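Local atomic coordinates of multi-copper Oxidase CueO (Ochrobactrum, PDB entry 6EVG), a protein that oxidises lignin model compounds and lignosulfonate as a laccase-like copper enzyme, probably passing the electrons on to dioxygen. Residues E30-A33 with V37-K40; F233-S238 with L296-F301. One frame throughout, in Å; residues are numbered along the deposited sequence.

Interaction 1: residues E30-A33 with V37-K40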
loop_
_atom_site.group_PDB
_atom_site.type_symbol
_atom_site.label_atom_id
_atom_site.label_comp_id
_atom_site.label_asym_id
_atom_site.label_seq_id
_atom_site.Cartn_x
_atom_site.Cartn_y
_atom_site.Cartn_z
ATOM N N GLU A 30 -13.898 -13.595 -6.081
ATOM C CA GLU A 30 -13.308 -14.832 -5.572
ATOM C C GLU A 30 -13.008 -15.758 -6.745
ATOM O O GLU A 30 -13.591 -15.601 -7.823
ATOM C CB GLU A 30 -14.262 -15.508 -4.569
ATOM C CG GLU A 30 -14.472 -14.630 -3.347
ATOM C CD GLU A 30 -15.567 -15.118 -2.434
ATOM O OE1 GLU A 30 -16.755 -15.175 -2.857
ATOM O OE2 GLU A 30 -15.294 -15.494 -1.266
ATOM N N PRO A 31 -12.100 -16.722 -6.588
ATOM C CA PRO A 31 -11.803 -17.636 -7.708
ATOM C C PRO A 31 -13.077 -18.328 -8.193
ATOM O O PRO A 31 -13.931 -18.740 -7.405
ATOM C CB PRO A 31 -10.822 -18.608 -7.097
ATOM C CG PRO A 31 -10.128 -17.804 -5.965
ATOM C CD PRO A 31 -11.267 -17.002 -5.398
ATOM N N ASP A 32 -13.160 -18.487 -9.517
ATOM C CA ASP A 32 -14.326 -19.113 -10.161
ATOM C C ASP A 32 -14.216 -20.623 -10.085
ATOM O O ASP A 32 -13.354 -21.181 -9.398
ATOM C CB ASP A 32 -14.485 -18.557 -11.562
ATOM C CG ASP A 32 -13.403 -19.011 -12.543
ATOM O OD1 ASP A 32 -12.638 -19.946 -12.238
ATOM O OD2 ASP A 32 -13.371 -18.420 -13.681
ATOM N N ALA A 33 -15.135 -21.315 -10.778
ATOM C CA ALA A 33 -15.172 -22.766 -10.741
ATOM C C ALA A 33 -13.918 -23.421 -11.240
ATOM O O ALA A 33 -13.665 -24.575 -10.919
ATOM C CB ALA A 33 -16.373 -23.311 -11.496
ATOM N N VAL A 37 -9.105 -16.010 -11.254
ATOM C CA VAL A 37 -9.488 -14.617 -11.017
ATOM C C VAL A 37 -9.038 -13.813 -12.226
ATOM O O VAL A 37 -7.835 -13.733 -12.483
ATOM C CB VAL A 37 -8.848 -14.101 -9.726
ATOM C CG1 VAL A 37 -9.081 -12.582 -9.570
ATOM C CG2 VAL A 37 -9.392 -14.822 -8.507
ATOM N N LYS A 38 -9.979 -13.183 -12.920
ATOM C CA LYS A 38 -9.665 -12.422 -14.121
ATOM C C LYS A 38 -9.538 -10.926 -13.830
ATOM O O LYS A 38 -10.438 -10.318 -13.222
ATOM C CB LYS A 38 -10.758 -12.670 -15.160
ATOM C CG LYS A 38 -10.841 -14.085 -15.679
ATOM C CD LYS A 38 -11.955 -14.356 -16.704
ATOM C CE LYS A 38 -12.034 -15.833 -16.996
ATOM N NZ LYS A 38 -13.067 -16.060 -18.022
ATOM N N LEU A 39 -8.392 -10.350 -14.235
ATOM C CA LEU A 39 -8.064 -8.936 -13.965
ATOM C C LEU A 39 -7.624 -8.286 -15.254
ATOM O O LEU A 39 -6.578 -8.595 -15.787
ATOM C CB LEU A 39 -6.919 -8.857 -12.956
ATOM C CG LEU A 39 -7.180 -9.552 -11.612
ATOM C CD1 LEU A 39 -5.862 -9.630 -10.806
ATOM C CD2 LEU A 39 -8.242 -8.796 -10.804
ATOM N N LYS A 40 -8.392 -7.337 -15.776
ATOM C CA LYS A 40 -8.118 -6.700 -17.048
ATOM C C LYS A 40 -7.760 -5.235 -16.792
ATOM O O LYS A 40 -8.598 -4.446 -16.334
ATOM C CB LYS A 40 -9.301 -6.813 -17.998
ATOM C CG LYS A 40 -8.994 -6.155 -19.371
ATOM C CD LYS A 40 -10.165 -6.208 -20.312
ATOM C CE LYS A 40 -9.903 -5.429 -21.604
ATOM N NZ LYS A 40 -11.074 -5.663 -22.493
#

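Interaction 2: residues F233-S238 with L296-F301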
loop_
_atom_site.group_PDB
_atom_site.type_symbol
_atom_site.label_atom_id
_atom_site.label_comp_id
_atom_site.label_asym_id
_atom_site.label_seq_id
_atom_site.Cartn_x
_atom_site.Cartn_y
_atom_site.Cartn_z
ATOM N N PHE A 233 -1.014 10.243 5.012
ATOM C CA PHE A 233 -2.230 10.579 5.711
ATOM C C PHE A 233 -2.010 10.413 7.195
ATOM O O PHE A 233 -1.273 9.536 7.634
ATOM C CB PHE A 233 -3.409 9.709 5.220
ATOM C CG PHE A 233 -3.793 10.004 3.810
ATOM C CD1 PHE A 233 -4.609 11.038 3.471
ATOM C CD2 PHE A 233 -3.277 9.221 2.757
ATOM C CE1 PHE A 233 -4.953 11.327 2.166
ATOM C CE2 PHE A 233 -3.568 9.536 1.443
ATOM C CZ PHE A 233 -4.411 10.563 1.141
ATOM N N HIS A 234 -2.685 11.268 8.004
ATOM C CA HIS A 234 -2.546 11.225 9.452
ATOM C C HIS A 234 -3.999 11.359 9.951
ATOM O O HIS A 234 -4.480 12.494 10.121
ATOM C CB HIS A 234 -1.646 12.359 9.958
ATOM C CG HIS A 234 -0.316 12.440 9.296
ATOM N ND1 HIS A 234 0.749 11.619 9.627
ATOM C CD2 HIS A 234 0.108 13.256 8.308
ATOM C CE1 HIS A 234 1.783 11.943 8.846
ATOM N NE2 HIS A 234 1.419 12.942 8.047
ATOM N N VAL A 235 -4.677 10.232 10.114
ATOM C CA VAL A 235 -6.129 10.235 10.156
ATOM C C VAL A 235 -6.690 10.140 11.554
ATOM O O VAL A 235 -6.196 9.373 12.387
ATOM C CB VAL A 235 -6.761 9.145 9.248
ATOM C CG1 VAL A 235 -6.289 9.271 7.818
ATOM C CG2 VAL A 235 -6.542 7.777 9.750
ATOM N N ARG A 236 -7.751 10.885 11.792
ATOM C CA ARG A 236 -8.531 10.777 13.032
ATOM C C ARG A 236 -9.996 10.843 12.658
ATOM O O ARG A 236 -10.359 11.304 11.575
ATOM C CB ARG A 236 -8.187 11.903 14.058
ATOM C CG ARG A 236 -8.601 13.286 13.594
ATOM C CD ARG A 236 -8.670 14.258 14.754
ATOM N NE ARG A 236 -8.968 15.599 14.337
ATOM C CZ ARG A 236 -9.595 16.507 15.049
ATOM N NH1 ARG A 236 -10.156 16.206 16.202
ATOM N NH2 ARG A 236 -9.781 17.714 14.525
ATOM N N LEU A 237 -10.849 10.528 13.651
ATOM C CA LEU A 237 -12.252 10.899 13.553
ATOM C C LEU A 237 -12.480 12.249 14.235
ATOM O O LEU A 237 -11.715 12.662 15.109
ATOM C CB LEU A 237 -13.145 9.814 14.196
ATOM C CG LEU A 237 -13.230 8.529 13.338
ATOM C CD1 LEU A 237 -13.775 7.270 13.913
ATOM C CD2 LEU A 237 -13.820 8.712 11.973
ATOM N N SER A 238 -13.464 12.981 13.750
ATOM C CA SER A 238 -13.694 14.363 14.157
ATOM C C SER A 238 -14.057 14.471 15.654
ATOM O O SER A 238 -13.899 15.587 16.206
ATOM C CB SER A 238 -14.729 15.021 13.283
ATOM O OG SER A 238 -15.930 14.332 13.285
ATOM N N LEU A 296 -7.982 18.253 7.019
ATOM C CA LEU A 296 -8.774 18.228 5.797
ATOM C C LEU A 296 -9.785 17.074 5.885
ATOM O O LEU A 296 -9.479 16.010 6.424
ATOM C CB LEU A 296 -7.868 18.015 4.582
ATOM C CG LEU A 296 -6.760 19.033 4.374
ATOM C CD1 LEU A 296 -5.887 18.632 3.195
ATOM C CD2 LEU A 296 -7.314 20.416 4.200
ATOM N N HIS A 297 -10.959 17.296 5.308
ATOM C CA HIS A 297 -12.016 16.291 5.284
ATOM C C HIS A 297 -11.677 15.163 4.277
ATOM O O HIS A 297 -11.335 15.439 3.114
ATOM C CB HIS A 297 -13.314 16.947 4.853
ATOM C CG HIS A 297 -14.495 16.048 4.903
ATOM N ND1 HIS A 297 -15.164 15.751 6.065
ATOM C CD2 HIS A 297 -15.129 15.382 3.908
ATOM C CE1 HIS A 297 -16.163 14.925 5.762
ATOM N NE2 HIS A 297 -16.172 14.698 4.465
ATOM N N LEU A 298 -11.810 13.922 4.731
ATOM C CA LEU A 298 -11.767 12.759 3.855
ATOM C C LEU A 298 -13.141 12.227 3.495
ATOM O O LEU A 298 -13.462 12.034 2.336
ATOM C CB LEU A 298 -10.908 11.639 4.452
ATOM C CG LEU A 298 -9.387 11.887 4.349
ATOM C CD1 LEU A 298 -8.638 10.987 5.299
ATOM C CD2 LEU A 298 -8.924 11.568 2.914
ATOM N N MET A 299 -13.963 11.909 4.519
ATOM C CA MET A 299 -15.254 11.296 4.300
ATOM C C MET A 299 -16.092 11.381 5.563
ATOM O O MET A 299 -15.557 11.757 6.626
ATOM C CB MET A 299 -15.108 9.823 3.868
ATOM C CG MET A 299 -14.489 8.950 4.926
ATOM S SD MET A 299 -14.460 7.199 4.517
ATOM C CE MET A 299 -16.175 6.794 4.560
ATOM N N ARG A 300 -17.368 11.068 5.437
ATOM C CA ARG A 300 -18.289 11.069 6.571
ATOM C C ARG A 300 -18.865 9.692 6.803
ATOM O O ARG A 300 -19.161 9.006 5.840
ATOM C CB ARG A 300 -19.402 12.101 6.311
ATOM C CG ARG A 300 -20.392 12.241 7.505
ATOM C CD ARG A 300 -21.225 13.475 7.340
ATOM N NE ARG A 300 -22.063 13.810 8.460
ATOM C CZ ARG A 300 -21.720 14.404 9.627
ATOM N NH1 ARG A 300 -20.468 14.609 9.971
ATOM N NH2 ARG A 300 -22.681 14.736 10.503
ATOM N N PHE A 301 -19.049 9.331 8.063
ATOM C CA PHE A 301 -19.768 8.121 8.471
ATOM C C PHE A 301 -21.073 8.562 9.138
ATOM O O PHE A 301 -21.070 9.407 10.045
ATOM C CB PHE A 301 -18.958 7.331 9.501
ATOM C CG PHE A 301 -17.712 6.753 8.955
ATOM C CD1 PHE A 301 -17.738 5.529 8.298
ATOM C CD2 PHE A 301 -16.505 7.383 9.069
ATOM C CE1 PHE A 301 -16.598 4.967 7.814
ATOM C CE2 PHE A 301 -15.327 6.816 8.520
ATOM C CZ PHE A 301 -15.401 5.601 7.916
#

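Interaction 1: residues E30-A33 with V37-K40
Pro-31 meets Val-37 where the chain crosses from one sheet of an N-terminal cupredoxin-type beta-sandwich to the other: residues 30-33 follow strand 28-29, and residues 37-40 belong to strand 36-46 of the facing sheet. The tight part is small and apolar. A single methyl, Val-37 CG2, does the touching, lying 3.8 Å from Pro-31 CA and 4.0 Å from the ring carbon Pro-31 CG. Val-37 holds CG2 beside its own backbone N, because CG1 takes the place anti to that nitrogen (chi1 172°). The two side chains lie side by side and point the same way, both resting on Val-76 of strand 75-82. A proline suits this place because its compact apolar ring can pack on Val-37, Val-76 and Leu-70. The branched valine suits a buried strand position and reaches Val-68 as well.

The outer side is loose and polar. Glu-30 points away and forms a salt bridge with Arg-69. Asp-32 OD1 accepts from the backbone N atoms of Ser-34 and Val-36 further along the chain, the first of these making an Asx turn that helps fold the connection. Lys-38, extended from CB outward, approaches the same carboxylate without pairing with it: Asp-32 OD2 comes within 4.4 Å of Lys-38 CE, while its distance to Lys-38 NZ is 5.0 Å.

Interaction 2: residues F233-S238 with L296-F301
Leu-298 divides its two methyls between Phe-233 and Val-235, while further along both strands Leu-237 meets Phe-301; together they form a strip of the hydrophobic core of a cupredoxin-type beta-sandwich. The CB of Leu-298 is directed toward the other segment. Its CD1 lies 3.8 Å from Val-235 CG1, the two side chains crossing at about a right angle, and its CD2 stands 4.0 Å from Phe-233 CE1, approaching the ring on a slant. A forked leucine fits here because its branches can serve two neighbours at once. Val-235 offers CG1 anti to its carbonyl carbon (chi1 -56°), on a beta-branched side chain whose methyl lies close to the backbone, which suits a strand. In the second cluster Leu-237 CD2 comes 4.2 Å from Phe-301 CD2, again with the side chains roughly perpendicular and the methyl oblique to the ring. Met-299 CE lies over one face of the Phe-301 ring, 3.6 Å above its plane and displaced toward the rim, and Phe-276 meets it with planes inclined by about 40°.

Phe-233, Val-235 and Leu-237 turn inward by ordinary strand alternation, whereas Leu-298 and Phe-301 are three residues apart. A classic beta bulge, in which Leu-298 and Met-299 both face Leu-284, provides for this odd spacing.

No hydrogen bond joins the segments, since strand 282-287 runs between them, antiparallel to both; their axes approach to 9.2 Å and their directions differ by 60°, consistent with sheet twist and the bulge. The side chains thus meet across the middle strand. Beyond Leu-298, Leu-203 and Val-205 of strand 202-205 bring in the facing sheet, and strand 212-215 packs against Phe-301 through Ala-213 and Val-215.

Overall arrangement
Both contacts are apolar associations without hydrogen bonds across them, but they serve different places in a protein built of successive cupredoxin-like units. Interaction 1 closes early in the chain, at the surface, where a short connection passes between two sheets; interaction 2 follows it in sequence and is buried, joining strands separated by one neighbour in a single sheet. The centres of interaction 1 and interaction 2 are 33 Å apart and the nearest atoms of the two about 22 Å, so they do not touch. Neither supplies a ligand of the copper ion bound by His-434, Cys-490 and His-495, which belong to a C-terminal part of the chain; both lie in parts of the chain before the copper ligands.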